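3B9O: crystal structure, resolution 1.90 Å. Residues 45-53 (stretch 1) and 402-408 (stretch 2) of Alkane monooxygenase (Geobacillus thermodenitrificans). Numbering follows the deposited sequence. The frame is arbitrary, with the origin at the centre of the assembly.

Stretch 1 (45-53) LLEKGKFDA
Stretch 2, residues 402-408: LYRVDYE

Stretch 1 carries the end of a helix, residues 45-48, which begins earlier in the chain. Gly49 (phi/psi -77/7) is the first residue to leave helical geometry. Lys50 follows with positive phi (60/24), and Phe51 is extended (-56/142). Backbone bonds hold this turn: Gly49 N to Leu45 O, 2.9 Å; Lys50 N to Glu47 O, 3.0 Å; Phe51 N to Leu46 O, 3.0 Å. The carbonyls of Gly49, Lys50 and Phe51 then accept hydrogen bonds from stretch 2, which has no regular helix or strand. The closest CA atoms across the contact are those of Lys50 and Asp406, 6.3 Å apart. The two stretches together bury 480 Å².

Leu402 (phi/psi -103/2) is out of reach. Tyr403 is extended (-165/143), with chi1 t and chi2 70°. Its CA-to-CB bond points sideways, but the end of the side chain comes nearer. Tyr403 OH donates a short hydrogen bond to Gly49 O, 2.5 Å, with the carbonyl oxygen at the ring edge. The same hydroxyl packs against Phe51, with Tyr403 OH 3.6 Å from Phe51 CD1. The Phe51 side chain has chi1 m, and its CA-to-CB bond points away.

Arg404 (-62/139) points toward stretch 1, with chi1 p, chi2 t and chi3 p. Arg404 NH1 donates to Lys50 O at 2.8 Å and to Asp52 OD1 at 2.6 Å. Arg404 NH2 also donates to Asp52 OD1, at 2.8 Å, so one carboxylate oxygen receives two bonds in this salt bridge. Both acceptors lie near the guanidinium plane, at its edge. Asp52 has chi1 m. Its CA-to-CB bond points away, yet its end comes nearer. Arg404 CG also packs 3.7 Å from Lys50 CB.

Val405 (-85/-23) points away. Its backbone takes part, with Val405 O 3.5 Å from Lys50 CE.

Asp406 is extended (-161/165), with chi1 t. Lys50 has chi1 and chi2 m, then chi3 and chi4 t, and carries its amine to the carboxylate. Lys50 NZ makes a salt bridge to Asp406 OD1 at 3.0 Å, and its hydrogen bond is weak. Asp406 OD1 also accepts from Tyr407 N at 2.8 Å.

Tyr407 (-73/149) has chi1 m and chi2 98°. Its CA-to-CB bond points sideways, and its end comes nearer. Tyr407 OH donates to Phe51 O at 2.7 Å, near the ring plane. Tyr407 CE1 lies 3.9 Å from both Glu47 CG and Lys50 CD, so the ring also packs against aliphatic parts of these charged side chains. Glu408 (-78/154) is out of reach.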

# COMPACT_ATOMS: atom_id res chain seq x y z
N LEU A 45 4.59 -16.85 7.51
CA LEU A 45 5.91 -16.25 7.87
C LEU A 45 5.70 -14.86 8.52
O LEU A 45 6.26 -14.57 9.60
CB LEU A 45 6.84 -16.16 6.64
CG LEU A 45 8.10 -15.31 6.87
CD1 LEU A 45 9.03 -15.99 7.87
CD2 LEU A 45 8.81 -15.09 5.54
N LEU A 46 4.91 -13.99 7.89
CA LEU A 46 4.77 -12.61 8.36
C LEU A 46 4.10 -12.56 9.73
O LEU A 46 4.43 -11.72 10.56
CB LEU A 46 3.98 -11.75 7.33
CG LEU A 46 4.72 -11.63 5.98
CD1 LEU A 46 3.94 -10.76 5.03
CD2 LEU A 46 6.16 -11.10 6.15
N GLU A 47 3.12 -13.44 9.93
CA GLU A 47 2.44 -13.51 11.22
C GLU A 47 3.39 -14.03 12.30
O GLU A 47 3.39 -13.50 13.40
CB GLU A 47 1.17 -14.36 11.13
CG GLU A 47 0.44 -14.45 12.45
CD GLU A 47 -1.05 -14.60 12.26
OE1 GLU A 47 -1.58 -15.72 12.44
OE2 GLU A 47 -1.68 -13.61 11.92
N LYS A 48 4.21 -15.04 11.98
CA LYS A 48 5.30 -15.46 12.86
C LYS A 48 6.21 -14.26 13.25
O LYS A 48 6.56 -14.11 14.43
CB LYS A 48 6.09 -16.66 12.26
CG LYS A 48 7.49 -16.84 12.85
CD LYS A 48 8.32 -17.93 12.07
CE LYS A 48 9.81 -17.48 11.87
NZ LYS A 48 10.77 -18.64 11.52
N GLY A 49 6.58 -13.41 12.29
CA GLY A 49 7.34 -12.19 12.59
C GLY A 49 6.58 -11.01 13.17
O GLY A 49 7.14 -9.91 13.27
N LYS A 50 5.30 -11.21 13.52
CA LYS A 50 4.39 -10.18 14.10
C LYS A 50 4.16 -8.94 13.23
O LYS A 50 3.81 -7.88 13.76
CB LYS A 50 4.80 -9.75 15.54
CG LYS A 50 5.27 -10.90 16.41
CD LYS A 50 4.13 -11.83 16.78
CE LYS A 50 4.69 -13.04 17.54
NZ LYS A 50 3.58 -13.94 17.90
N PHE A 51 4.34 -9.06 11.91
CA PHE A 51 4.09 -7.93 11.03
C PHE A 51 2.65 -7.40 11.19
O PHE A 51 1.75 -8.19 11.34
CB PHE A 51 4.28 -8.37 9.56
CG PHE A 51 5.71 -8.23 9.06
CD1 PHE A 51 6.76 -8.92 9.67
CD2 PHE A 51 6.00 -7.43 7.95
CE1 PHE A 51 8.07 -8.80 9.20
CE2 PHE A 51 7.29 -7.34 7.45
CZ PHE A 51 8.33 -8.03 8.08
N ASP A 52 2.44 -6.08 11.14
CA ASP A 52 1.07 -5.54 11.04
C ASP A 52 0.30 -6.10 9.83
O ASP A 52 -0.85 -6.55 9.95
CB ASP A 52 1.06 -4.03 10.84
CG ASP A 52 1.41 -3.24 12.10
OD1 ASP A 52 2.37 -3.62 12.79
OD2 ASP A 52 0.80 -2.18 12.33
N ALA A 53 0.92 -6.00 8.66
CA ALA A 53 0.17 -6.29 7.42
C ALA A 53 1.06 -6.70 6.26
O ALA A 53 2.30 -6.47 6.26
CB ALA A 53 -0.72 -5.07 7.04
N LEU A 402 10.55 -1.41 20.76
CA LEU A 402 10.26 -0.67 19.52
C LEU A 402 9.31 -1.42 18.56
O LEU A 402 9.04 -0.97 17.43
CB LEU A 402 11.56 -0.38 18.78
CG LEU A 402 12.48 0.68 19.43
CD1 LEU A 402 13.84 0.54 18.77
CD2 LEU A 402 11.93 2.09 19.28
N TYR A 403 8.84 -2.59 18.98
CA TYR A 403 8.09 -3.46 18.08
C TYR A 403 7.39 -4.50 18.90
O TYR A 403 7.95 -5.01 19.84
CB TYR A 403 9.03 -4.17 17.12
CG TYR A 403 8.42 -5.04 16.03
CD1 TYR A 403 7.71 -4.47 14.95
CD2 TYR A 403 8.61 -6.44 16.02
CE1 TYR A 403 7.16 -5.27 13.92
CE2 TYR A 403 8.09 -7.25 15.00
CZ TYR A 403 7.39 -6.65 13.93
OH TYR A 403 6.88 -7.43 12.89
N ARG A 404 6.17 -4.85 18.48
CA ARG A 404 5.29 -5.68 19.30
C ARG A 404 5.91 -7.04 19.54
O ARG A 404 6.48 -7.64 18.63
CB ARG A 404 3.91 -5.82 18.63
CG ARG A 404 3.86 -6.72 17.35
CD ARG A 404 2.36 -6.97 16.90
NE ARG A 404 1.80 -5.64 16.66
CZ ARG A 404 2.03 -4.92 15.57
NH1 ARG A 404 2.74 -5.44 14.56
NH2 ARG A 404 1.55 -3.68 15.49
N VAL A 405 5.79 -7.54 20.75
CA VAL A 405 6.20 -8.92 20.97
C VAL A 405 5.08 -9.89 20.64
O VAL A 405 5.35 -11.06 20.32
CB VAL A 405 6.89 -9.19 22.34
CG1 VAL A 405 7.63 -7.94 22.86
CG2 VAL A 405 5.98 -9.71 23.32
N ASP A 406 3.84 -9.40 20.66
CA ASP A 406 2.72 -10.17 20.13
C ASP A 406 1.57 -9.23 19.87
O ASP A 406 1.56 -8.09 20.30
CB ASP A 406 2.31 -11.29 21.08
CG ASP A 406 1.70 -12.51 20.35
OD1 ASP A 406 1.36 -12.43 19.14
OD2 ASP A 406 1.56 -13.57 21.02
N TYR A 407 0.60 -9.70 19.10
CA TYR A 407 -0.47 -8.84 18.57
C TYR A 407 -1.48 -8.38 19.61
O TYR A 407 -1.78 -9.14 20.55
CB TYR A 407 -1.25 -9.64 17.50
CG TYR A 407 -0.50 -9.87 16.21
CD1 TYR A 407 0.15 -11.07 15.97
CD2 TYR A 407 -0.49 -8.89 15.21
CE1 TYR A 407 0.80 -11.31 14.76
CE2 TYR A 407 0.17 -9.11 14.00
CZ TYR A 407 0.82 -10.32 13.79
OH TYR A 407 1.45 -10.58 12.60
N GLU A 408 -2.04 -7.17 19.41
CA GLU A 408 -3.23 -6.73 20.17
C GLU A 408 -4.47 -7.39 19.56
O GLU A 408 -4.50 -7.71 18.36
CB GLU A 408 -3.42 -5.20 20.04
CG GLU A 408 -2.31 -4.32 20.58
CD GLU A 408 -2.34 -4.18 22.09
OE1 GLU A 408 -3.46 -4.04 22.65
OE2 GLU A 408 -1.26 -4.20 22.71